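Local coordinates for glutamine aminotransferase class-II domain protein (Ruegeria pomeroyi, PDB 3MDN) that probably releases ammonia from the side-chain amide of glutamine, as class-II glutamine amidotransferases do, at residues 6-12 with 219-225; 57-63 with 99-105; 82-86 with 191-197; 196-202 with 241-247. One frame throughout, in Å; residues are numbered along the deposited sequence.

In the fold
The four contacts fit the two stacked antiparallel sheets expected of an Ntn-hydrolase fold. Interaction 1 pairs strands 6-10 and 221-225 in one sheet. Interaction 4 pairs strands 197-203 and 243-248 in the other. Interactions 2 and 3 run between the sheets. The centres of interactions 1 and 3 lie about 9 Å apart, and strands 6-10 and 84-87 are neighbours. Interactions 3 and 4 share T196 and L197. Interaction 2 is more remote, about 21 Å from interaction 4 between centres. Along the chain, interactions 2 and 3 are nested inside the loop that interaction 1 closes, so the N-terminal strand sits beside one from late in the chain.

Interaction 1 (6-12 with 219-225)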
# COMPACT_ATOMS: atom_id res chain seq x y z
N TRP D 6 14.99 -5.18 16.01
CA TRP D 6 14.37 -3.98 16.58
C TRP D 6 15.39 -3.03 17.25
O TRP D 6 16.50 -3.45 17.59
CB TRP D 6 13.18 -4.31 17.47
CG TRP D 6 13.41 -5.13 18.77
CD1 TRP D 6 12.99 -6.42 19.00
CD2 TRP D 6 14.00 -4.68 20.01
NE1 TRP D 6 13.30 -6.80 20.30
CE2 TRP D 6 13.93 -5.75 20.93
CE3 TRP D 6 14.58 -3.47 20.42
CZ2 TRP D 6 14.43 -5.65 22.23
CZ3 TRP D 6 15.07 -3.38 21.72
CH2 TRP D 6 15.00 -4.46 22.60
N ALA D 7 15.00 -1.76 17.41
CA ALA D 7 15.82 -0.79 18.12
C ALA D 7 14.97 0.21 18.91
O ALA D 7 13.90 0.62 18.45
CB ALA D 7 16.74 -0.06 17.16
N ALA D 8 15.46 0.59 20.08
CA ALA D 8 14.79 1.54 20.95
C ALA D 8 15.76 2.61 21.44
O ALA D 8 16.96 2.36 21.57
CB ALA D 8 14.11 0.83 22.14
N TYR D 9 15.23 3.79 21.75
CA TYR D 9 16.07 4.90 22.14
C TYR D 9 15.46 5.71 23.27
O TYR D 9 14.26 5.93 23.30
CB TYR D 9 16.40 5.77 20.93
CG TYR D 9 17.27 6.95 21.26
CD1 TYR D 9 18.65 6.82 21.38
CD2 TYR D 9 16.71 8.23 21.46
CE1 TYR D 9 19.48 7.92 21.70
CE2 TYR D 9 17.53 9.34 21.80
CZ TYR D 9 18.92 9.15 21.93
OH TYR D 9 19.73 10.21 22.22
N HIS D 10 16.31 6.12 24.22
CA HIS D 10 15.89 6.96 25.35
C HIS D 10 17.04 7.95 25.70
O HIS D 10 18.13 7.52 26.13
CB HIS D 10 15.53 6.05 26.52
CG HIS D 10 14.93 6.76 27.70
ND1 HIS D 10 15.62 7.69 28.44
CD2 HIS D 10 13.73 6.62 28.30
CE1 HIS D 10 14.85 8.14 29.42
NE2 HIS D 10 13.69 7.52 29.34
N GLY D 11 16.81 9.24 25.47
CA GLY D 11 17.80 10.28 25.77
C GLY D 11 17.50 11.62 25.08
O GLY D 11 16.34 11.95 24.77
N THR D 12 18.55 12.40 24.83
CA THR D 12 18.41 13.64 24.05
C THR D 12 17.77 13.35 22.68
O THR D 12 18.18 12.41 22.01
CB THR D 12 19.79 14.28 23.85
OG1 THR D 12 20.33 14.56 25.13
CG2 THR D 12 19.70 15.57 23.08
N ARG D 219 25.15 10.46 20.59
CA ARG D 219 23.73 10.84 20.58
C ARG D 219 23.32 11.51 21.91
O ARG D 219 22.38 12.31 21.94
CB ARG D 219 22.81 9.63 20.31
CG ARG D 219 22.87 9.07 18.88
CD ARG D 219 22.41 7.57 18.83
NE ARG D 219 22.58 6.97 17.50
CZ ARG D 219 23.27 5.85 17.25
NH1 ARG D 219 23.84 5.17 18.23
NH2 ARG D 219 23.38 5.41 16.00
N GLN D 220 24.02 11.15 23.00
CA GLN D 220 23.62 11.57 24.36
C GLN D 220 22.26 10.95 24.80
O GLN D 220 21.33 11.62 25.21
CB GLN D 220 23.69 13.11 24.50
CG GLN D 220 25.05 13.62 23.99
CD GLN D 220 25.32 15.09 24.21
OE1 GLN D 220 24.59 15.96 23.72
NE2 GLN D 220 26.39 15.39 24.93
N GLY D 221 22.20 9.62 24.70
CA GLY D 221 21.07 8.84 25.14
C GLY D 221 21.38 7.36 24.96
O GLY D 221 22.39 6.99 24.35
N TRP D 222 20.51 6.50 25.48
CA TRP D 222 20.68 5.04 25.44
C TRP D 222 20.01 4.39 24.23
O TRP D 222 18.86 4.69 23.91
CB TRP D 222 20.06 4.44 26.70
CG TRP D 222 20.76 4.84 27.97
CD1 TRP D 222 20.55 5.96 28.70
CD2 TRP D 222 21.79 4.10 28.64
NE1 TRP D 222 21.38 5.99 29.79
CE2 TRP D 222 22.16 4.86 29.79
CE3 TRP D 222 22.44 2.88 28.40
CZ2 TRP D 222 23.14 4.42 30.70
CZ3 TRP D 222 23.45 2.45 29.32
CH2 TRP D 222 23.77 3.22 30.46
N ALA D 223 20.70 3.45 23.61
CA ALA D 223 20.11 2.60 22.57
C ALA D 223 19.98 1.19 23.12
O ALA D 223 20.83 0.74 23.89
CB ALA D 223 20.98 2.61 21.29
N VAL D 224 18.93 0.48 22.71
CA VAL D 224 18.70 -0.91 23.05
C VAL D 224 18.29 -1.58 21.73
O VAL D 224 17.45 -1.07 21.03
CB VAL D 224 17.51 -1.07 24.05
CG1 VAL D 224 17.43 -2.51 24.55
CG2 VAL D 224 17.65 -0.09 25.24
N VAL D 225 18.87 -2.72 21.42
CA VAL D 225 18.73 -3.28 20.10
C VAL D 225 18.70 -4.81 20.20
O VAL D 225 19.16 -5.40 21.19
CB VAL D 225 19.92 -2.89 19.23
CG1 VAL D 225 19.94 -1.40 18.98
CG2 VAL D 225 21.23 -3.33 19.90
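A8 with V224 and H10 with W222 are hydrogen-bonded pairs of two neighbouring antiparallel strands, 6-10 and 221-225, in one sheet of the probable Ntn-hydrolase sandwich. Both pairs bond twice. A8 N gives to V224 O at 2.8 Å, and W222 N gives to H10 O at 2.7 Å. G11 and G221 form a non-hydrogen-bonded pair, and T12 N to Q220 O follows beyond it. Neither glycine has a side chain, and G11 CA and G221 CA are 3.6 Å apart.

Y9 lies beside this close approach. Its CG stands anti to the backbone N (chi1 179°), which carries the ring along strand 221-225. Y9 CD1 comes within 3.3 Å of W222 O, and Y9 OH lies 3.5 Å from G221 CA. Y9 OH donates to T12 O at 2.7 Å, in the carbonyl plane and on a lone pair. Q220 O takes two donors from T12: the backbone N, and T12 OG1 at 3.1 Å. Q220 and G221 form a G1 bulge against S216.

At the other end W6 lies alongside V224. The far rim of the indole, W6 CH2, meets V224 CG1 at 3.7 Å, while W6 NE1 bonds to S188. V224 also packs on L197 and L245 of the second sheet.

Within the two segments, the side-chain hydrogen bonds of Y9 and T12 lie at the corner after the strand. Backbone bonds hold the middle, and the double grip on Q220 O together with the Y9 to T12 bond steadies the turn of the chain.

Interaction 2 (57-63 with 99-105); sequences PGLYRDV and NNCHPFA
The guanidinium of R61 has N99 CB over one face, 3.7 Å above the plane and nearer its rim than its middle. At its edge lie C101 O and the CD1 and CE1 side of the F104 ring. The F104 ring has C101 O and H102 CA over its faces, both toward the rim, and N99 O at its edge. F104 CE2 in turn sits over the centre of the H102 ring. F104 thus lies between R61, whose guanidinium it meets at the edge, and H102, whose face it covers.

R61 reaches this place with CG between its backbone N and carbonyl carbon (chi1 41°) and an extended chain from CG to NE. R61 NH1 lies 2.6 Å from C101 O, but the bond is bent at 126° and weak. R61 NH1 is also 3.2 Å from P103 O. The N99 side chain is tied to the backbone two residues on: N99 OD1 accepts from C101 N at 2.7 Å, an Asx turn. The peptide bond before P103 is cis.

Farther along, the contact is apolar. L59 and P103 run in opposite senses, flank to flank, and L59 CD1 touches P103 CD at 4.2 Å. A105 CB receives both L59 CD2 and P57 CG, the latter at 4.0 Å.

H102 NE2 bonds to S145 at helix 144-154. R61 O bonds to N71 of a second subunit. Strand 58-61 is an outermost strand of one sheet and strand 104-106 belongs to the other, so the contact spans the two layers of a sandwich consistent with the Ntn-hydrolase fold.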
# COMPACT_ATOMS: atom_id res chain seq x y z
N PRO D 57 1.94 7.94 22.23
CA PRO D 57 3.01 7.90 21.24
C PRO D 57 2.44 8.06 19.83
O PRO D 57 1.35 7.60 19.58
CB PRO D 57 3.63 6.50 21.45
CG PRO D 57 2.41 5.66 21.94
CD PRO D 57 1.58 6.61 22.76
N GLY D 58 3.15 8.72 18.93
CA GLY D 58 2.83 8.59 17.50
C GLY D 58 3.13 7.15 17.08
O GLY D 58 4.09 6.55 17.57
N LEU D 59 2.32 6.59 16.19
CA LEU D 59 2.51 5.22 15.71
C LEU D 59 2.46 5.14 14.16
O LEU D 59 1.49 5.56 13.54
CB LEU D 59 1.44 4.32 16.32
CG LEU D 59 1.56 2.82 16.04
CD1 LEU D 59 2.87 2.25 16.65
CD2 LEU D 59 0.34 2.08 16.59
N TYR D 60 3.52 4.64 13.53
CA TYR D 60 3.57 4.50 12.08
C TYR D 60 3.93 3.05 11.77
O TYR D 60 4.94 2.55 12.24
CB TYR D 60 4.61 5.44 11.42
CG TYR D 60 4.61 5.40 9.89
CD1 TYR D 60 4.89 4.21 9.20
CD2 TYR D 60 4.31 6.53 9.13
CE1 TYR D 60 4.88 4.15 7.81
CE2 TYR D 60 4.30 6.48 7.74
CZ TYR D 60 4.58 5.28 7.08
OH TYR D 60 4.57 5.21 5.71
N ARG D 61 3.08 2.40 11.00
CA ARG D 61 3.32 1.03 10.56
C ARG D 61 2.64 0.68 9.24
O ARG D 61 1.50 1.06 8.97
CB ARG D 61 2.93 0.03 11.64
CG ARG D 61 1.65 0.34 12.35
CD ARG D 61 1.49 -0.56 13.57
NE ARG D 61 0.07 -0.72 13.85
CZ ARG D 61 -0.46 -1.67 14.61
NH1 ARG D 61 0.31 -2.58 15.18
NH2 ARG D 61 -1.78 -1.71 14.79
N ASP D 62 3.37 -0.06 8.42
CA ASP D 62 2.94 -0.40 7.10
C ASP D 62 3.63 -1.70 6.77
O ASP D 62 4.50 -2.13 7.52
CB ASP D 62 3.41 0.69 6.14
CG ASP D 62 2.39 0.99 5.07
OD1 ASP D 62 1.64 0.06 4.71
OD2 ASP D 62 2.35 2.15 4.61
N VAL D 63 3.26 -2.32 5.64
CA VAL D 63 3.90 -3.59 5.25
C VAL D 63 5.07 -3.39 4.29
O VAL D 63 5.55 -4.33 3.67
CB VAL D 63 2.88 -4.60 4.67
CG1 VAL D 63 1.97 -5.14 5.78
CG2 VAL D 63 2.09 -3.98 3.51
N ASN D 99 -4.17 -5.21 12.68
CA ASN D 99 -2.82 -5.28 12.12
C ASN D 99 -1.84 -6.15 12.96
O ASN D 99 -2.00 -6.29 14.18
CB ASN D 99 -2.27 -3.87 11.86
CG ASN D 99 -1.03 -3.86 10.98
OD1 ASN D 99 0.07 -4.14 11.44
ND2 ASN D 99 -1.21 -3.53 9.69
N ASN D 100 -0.85 -6.74 12.27
CA ASN D 100 0.09 -7.71 12.82
C ASN D 100 1.57 -7.20 12.87
O ASN D 100 2.52 -7.98 13.04
CB ASN D 100 0.01 -9.04 12.02
CG ASN D 100 -1.31 -9.83 12.26
OD1 ASN D 100 -1.46 -10.95 11.76
ND2 ASN D 100 -2.25 -9.27 13.03
N CYS D 101 1.74 -5.88 12.73
CA CYS D 101 3.08 -5.25 12.80
C CYS D 101 3.33 -4.60 14.16
O CYS D 101 2.41 -4.04 14.76
CB CYS D 101 3.26 -4.20 11.68
SG CYS D 101 3.35 -4.88 10.00
N HIS D 102 4.56 -4.65 14.65
CA HIS D 102 4.88 -3.95 15.90
C HIS D 102 5.36 -2.57 15.50
O HIS D 102 5.57 -2.31 14.32
CB HIS D 102 5.96 -4.66 16.67
CG HIS D 102 5.71 -6.11 16.93
ND1 HIS D 102 5.28 -7.00 15.95
CD2 HIS D 102 5.88 -6.85 18.05
CE1 HIS D 102 5.19 -8.21 16.47
NE2 HIS D 102 5.57 -8.15 17.73
N PRO D 103 5.45 -1.64 16.44
CA PRO D 103 4.96 -1.70 17.80
C PRO D 103 3.44 -1.69 17.85
O PRO D 103 2.78 -1.46 16.83
CB PRO D 103 5.51 -0.42 18.43
CG PRO D 103 6.58 0.05 17.50
CD PRO D 103 6.08 -0.34 16.16
N PHE D 104 2.92 -2.03 19.03
CA PHE D 104 1.53 -1.88 19.42
C PHE D 104 1.45 -0.72 20.43
O PHE D 104 2.43 -0.36 21.06
CB PHE D 104 1.02 -3.19 20.04
CG PHE D 104 1.12 -4.38 19.10
CD1 PHE D 104 0.14 -4.58 18.12
CD2 PHE D 104 2.20 -5.27 19.16
CE1 PHE D 104 0.22 -5.67 17.23
CE2 PHE D 104 2.28 -6.35 18.30
CZ PHE D 104 1.29 -6.55 17.33
N ALA D 105 0.29 -0.08 20.53
CA ALA D 105 0.17 1.06 21.42
C ALA D 105 -1.23 1.08 21.96
O ALA D 105 -2.18 0.75 21.24
CB ALA D 105 0.45 2.38 20.66

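Interaction 3 (82-86 with 191-197)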
# COMPACT_ATOMS: atom_id res chain seq x y z
N GLY D 82 13.06 11.79 21.74
CA GLY D 82 13.93 11.39 22.81
C GLY D 82 13.51 10.05 23.36
O GLY D 82 14.17 9.52 24.26
N LEU D 83 12.43 9.47 22.81
CA LEU D 83 11.99 8.15 23.26
C LEU D 83 11.20 7.49 22.17
O LEU D 83 10.07 7.92 21.87
CB LEU D 83 11.14 8.24 24.55
CG LEU D 83 11.31 7.05 25.53
CD1 LEU D 83 10.52 7.29 26.83
CD2 LEU D 83 10.95 5.67 24.94
N PHE D 84 11.77 6.46 21.56
CA PHE D 84 11.04 5.77 20.52
C PHE D 84 11.42 4.29 20.37
O PHE D 84 12.45 3.87 20.88
CB PHE D 84 11.14 6.52 19.18
CG PHE D 84 12.55 6.64 18.63
CD1 PHE D 84 13.02 5.73 17.71
CD2 PHE D 84 13.37 7.70 19.01
CE1 PHE D 84 14.29 5.87 17.18
CE2 PHE D 84 14.63 7.85 18.49
CZ PHE D 84 15.10 6.94 17.58
N LEU D 85 10.58 3.54 19.64
CA LEU D 85 10.73 2.10 19.44
C LEU D 85 10.53 1.87 17.95
O LEU D 85 9.56 2.41 17.39
CB LEU D 85 9.62 1.37 20.22
CG LEU D 85 9.83 1.00 21.71
CD1 LEU D 85 10.10 2.20 22.57
CD2 LEU D 85 8.58 0.24 22.20
N SER D 86 11.40 1.08 17.31
CA SER D 86 11.26 0.73 15.90
C SER D 86 11.64 -0.72 15.59
O SER D 86 12.50 -1.28 16.27
CB SER D 86 12.00 1.70 14.99
OG SER D 86 13.30 1.93 15.45
N PHE D 191 9.44 -1.76 25.58
CA PHE D 191 8.16 -1.14 25.89
C PHE D 191 8.36 0.13 26.72
O PHE D 191 9.38 0.27 27.36
CB PHE D 191 7.15 -2.13 26.51
CG PHE D 191 7.64 -2.85 27.74
CD1 PHE D 191 8.50 -3.94 27.65
CD2 PHE D 191 7.23 -2.45 29.01
CE1 PHE D 191 8.95 -4.59 28.79
CE2 PHE D 191 7.68 -3.10 30.16
CZ PHE D 191 8.51 -4.18 30.06
N SER D 192 7.42 1.08 26.65
CA SER D 192 7.58 2.41 27.27
C SER D 192 6.25 3.00 27.68
O SER D 192 5.20 2.70 27.07
CB SER D 192 8.23 3.40 26.28
OG SER D 192 8.54 4.65 26.90
N ASP D 193 6.29 3.89 28.66
CA ASP D 193 5.11 4.68 29.02
C ASP D 193 5.33 6.10 28.58
O ASP D 193 4.57 6.98 28.94
CB ASP D 193 4.83 4.63 30.53
CG ASP D 193 6.06 5.02 31.37
OD1 ASP D 193 7.08 5.49 30.78
OD2 ASP D 193 6.02 4.84 32.60
N GLY D 194 6.38 6.35 27.81
CA GLY D 194 6.67 7.70 27.37
C GLY D 194 7.56 8.49 28.31
O GLY D 194 7.94 9.60 27.98
N GLN D 195 7.88 7.91 29.47
CA GLN D 195 8.88 8.48 30.39
C GLN D 195 10.08 7.54 30.65
O GLN D 195 11.24 7.98 30.71
CB GLN D 195 8.21 8.85 31.71
CG GLN D 195 7.53 10.24 31.72
CD GLN D 195 8.40 11.28 32.47
OE1 GLN D 195 8.25 11.48 33.70
NE2 GLN D 195 9.35 11.89 31.76
N THR D 196 9.79 6.26 30.81
CA THR D 196 10.81 5.24 31.10
C THR D 196 10.82 4.27 29.94
O THR D 196 9.78 4.00 29.38
CB THR D 196 10.49 4.48 32.41
OG1 THR D 196 10.43 5.41 33.50
CG2 THR D 196 11.55 3.43 32.73
N LEU D 197 11.99 3.72 29.60
CA LEU D 197 12.06 2.73 28.54
C LEU D 197 12.42 1.39 29.22
O LEU D 197 13.32 1.36 30.07
CB LEU D 197 13.14 3.11 27.52
CG LEU D 197 13.53 2.01 26.52
CD1 LEU D 197 12.30 1.67 25.66
CD2 LEU D 197 14.72 2.42 25.61
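L83 and L85 each make an apolar pair with L197. L83 CD2 turns toward L197 CB, 4.2 Å away. L85 and L197 pass with their side chains heading opposite ways, and L85 CD1 touches L197 CD1 at 3.8 Å.

Other van der Waals contacts set a methyl against polar or backbone atoms. The two methyls of L83 straddle the hydroxyl of S192: L83 CD1 and CD2 each lie 3.3 Å from S192 OG. L83 CD1 goes on to the backbone of the turn and meets G194 C at 3.5 Å. L85 CD2 rests against F191 CA at 4.0 Å.

No hydrogen bond joins the two segments. Side-chain hydrogen bonds within 191-197 shape the turn that L83 presses on. S192 OG is anti to its own N (chi1 -173°), which aims it into the turn. S192 OG accepts from G194 N at 2.9 Å, an ST turn, and donates to T196 O at 2.8 Å from above the carbonyl plane. The buried hydroxyl is thus satisfied on both counts, with L83 methyls packed against it. D193 OD1 accepts from Q195 N, an Asx turn, and from T196 N, where the bond is nearly straight at 174°.

The turn links strands 185-192 and 197-203 of one sheet. Strand 84-87 lies in the other, between strands 6-10 and 47-51. H10 NE2 bonds to Q195 O, and L85 also packs on C110 and M112 of strand 109-114. L83 and L85 contribute to the packing between the two sheets.

Interaction 4 (196-202 with 241-247)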
# COMPACT_ATOMS: atom_id res chain seq x y z
N THR D 196 9.79 6.26 30.81
CA THR D 196 10.81 5.24 31.10
C THR D 196 10.82 4.27 29.94
O THR D 196 9.78 4.00 29.38
CB THR D 196 10.49 4.48 32.41
OG1 THR D 196 10.43 5.41 33.50
CG2 THR D 196 11.55 3.43 32.73
N LEU D 197 11.99 3.72 29.60
CA LEU D 197 12.06 2.73 28.54
C LEU D 197 12.42 1.39 29.22
O LEU D 197 13.32 1.36 30.07
CB LEU D 197 13.14 3.11 27.52
CG LEU D 197 13.53 2.01 26.52
CD1 LEU D 197 12.30 1.67 25.66
CD2 LEU D 197 14.72 2.42 25.61
N TYR D 198 11.74 0.32 28.84
CA TYR D 198 11.94 -0.99 29.45
C TYR D 198 12.35 -1.98 28.38
O TYR D 198 12.00 -1.83 27.21
CB TYR D 198 10.64 -1.53 30.07
CG TYR D 198 10.10 -0.69 31.19
CD1 TYR D 198 9.07 0.22 30.96
CD2 TYR D 198 10.65 -0.78 32.48
CE1 TYR D 198 8.57 1.00 31.99
CE2 TYR D 198 10.14 0.01 33.53
CZ TYR D 198 9.10 0.89 33.27
OH TYR D 198 8.61 1.69 34.27
N ALA D 199 13.05 -3.03 28.80
CA ALA D 199 13.24 -4.14 27.90
C ALA D 199 13.42 -5.38 28.74
O ALA D 199 13.97 -5.33 29.82
CB ALA D 199 14.47 -3.91 27.01
N ALA D 200 12.93 -6.51 28.25
CA ALA D 200 13.06 -7.75 29.00
C ALA D 200 13.46 -8.84 28.03
O ALA D 200 13.22 -8.74 26.84
CB ALA D 200 11.73 -8.10 29.70
N ARG D 201 14.11 -9.87 28.55
CA ARG D 201 14.55 -11.02 27.76
C ARG D 201 14.32 -12.24 28.60
O ARG D 201 14.75 -12.30 29.77
CB ARG D 201 16.02 -10.89 27.35
CG ARG D 201 16.55 -12.04 26.50
CD ARG D 201 18.05 -11.85 26.22
NE ARG D 201 18.61 -12.85 25.31
CZ ARG D 201 19.91 -13.06 25.14
NH1 ARG D 201 20.79 -12.35 25.84
NH2 ARG D 201 20.33 -13.98 24.28
N TYR D 202 13.62 -13.22 28.02
CA TYR D 202 13.29 -14.45 28.72
C TYR D 202 13.00 -15.60 27.75
O TYR D 202 12.51 -15.37 26.65
CB TYR D 202 12.07 -14.21 29.64
CG TYR D 202 11.47 -15.51 30.15
CD1 TYR D 202 12.09 -16.22 31.18
CD2 TYR D 202 10.37 -16.07 29.53
CE1 TYR D 202 11.59 -17.44 31.62
CE2 TYR D 202 9.85 -17.27 29.95
CZ TYR D 202 10.47 -17.96 31.01
OH TYR D 202 9.93 -19.16 31.43
N PRO D 241 19.49 -13.43 29.41
CA PRO D 241 18.15 -14.00 29.57
C PRO D 241 17.76 -14.01 31.05
O PRO D 241 18.63 -14.15 31.89
CB PRO D 241 18.31 -15.46 29.08
CG PRO D 241 19.63 -15.55 28.46
CD PRO D 241 20.48 -14.42 28.96
N GLY D 242 16.48 -13.84 31.38
CA GLY D 242 16.06 -13.83 32.80
C GLY D 242 16.29 -12.48 33.47
O GLY D 242 16.43 -12.40 34.69
N ARG D 243 16.31 -11.41 32.67
CA ARG D 243 16.67 -10.05 33.14
C ARG D 243 15.75 -8.99 32.54
O ARG D 243 15.26 -9.16 31.43
CB ARG D 243 18.13 -9.70 32.75
CG ARG D 243 19.20 -10.58 33.34
CD ARG D 243 19.33 -10.38 34.86
NE ARG D 243 20.24 -9.28 35.15
CZ ARG D 243 20.56 -8.86 36.38
NH1 ARG D 243 20.02 -9.44 37.43
NH2 ARG D 243 21.41 -7.87 36.53
N MSE D 244 15.55 -7.89 33.26
CA MSE D 244 14.79 -6.73 32.79
C MSE D 244 15.59 -5.45 32.97
O MSE D 244 16.16 -5.20 34.04
CB MSE D 244 13.42 -6.60 33.49
CG MSE D 244 12.66 -5.31 33.13
SE MSE D 244 10.74 -5.31 33.67
CE MSE D 244 10.26 -6.89 32.71
N LEU D 245 15.60 -4.63 31.93
CA LEU D 245 16.38 -3.42 31.91
C LEU D 245 15.40 -2.27 32.05
O LEU D 245 14.33 -2.27 31.44
CB LEU D 245 17.08 -3.32 30.57
CG LEU D 245 17.89 -2.06 30.25
CD1 LEU D 245 19.16 -2.02 31.14
CD2 LEU D 245 18.24 -2.00 28.75
N THR D 246 15.78 -1.26 32.82
CA THR D 246 14.93 -0.09 33.01
C THR D 246 15.82 1.13 32.77
O THR D 246 16.87 1.26 33.41
CB THR D 246 14.37 -0.03 34.46
OG1 THR D 246 13.45 -1.13 34.68
CG2 THR D 246 13.67 1.32 34.75
N ILE D 247 15.42 1.99 31.84
CA ILE D 247 16.10 3.24 31.56
C ILE D 247 15.16 4.41 31.77
O ILE D 247 14.14 4.57 31.05
CB ILE D 247 16.70 3.27 30.15
CG1 ILE D 247 17.74 2.14 30.01
CG2 ILE D 247 17.40 4.64 29.93
CD1 ILE D 247 17.93 1.66 28.58
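R201 and P241 lie side by side where the antiparallel pair of strands 197-203 and 243-248 ends in a G1 beta bulge. G242 and R243 both face R201 there: G242 N gives to R201 O at 2.8 Å, while the bond from R243 N is weak.

The R201 side chain leaves CB on the same face as A199 and L245, with CG anti to the backbone N (chi1 -179°), and stays extended as far as NE. It can therefore run along the proline. R201 CG passes P241 CA at 4.0 Å. R201 CD lies 3.8 Å from P241 N. At the tip, P241 CD sits over one face of the guanidinium, toward its rim, with R201 NH1 3.8 Å from P241 CD. NH1 also bonds to L239 O and forms a salt bridge with E238, and NH2 bonds to A208 O. These bonds fix the rotation of the guanidinium, with P241 CD against one face.

Behind the bulge, backbone bonds pair A199 with L245 and L197 with I247. On the face of A200 and Y198, A200 CB meets the CE methyl of M244, a selenomethionine, at 3.6 Å. Helix 161-179 covers both through L165. Near the other end, T246 OG1 stands at the edge of the Y198 ring, 3.6 Å from Y198 CD2.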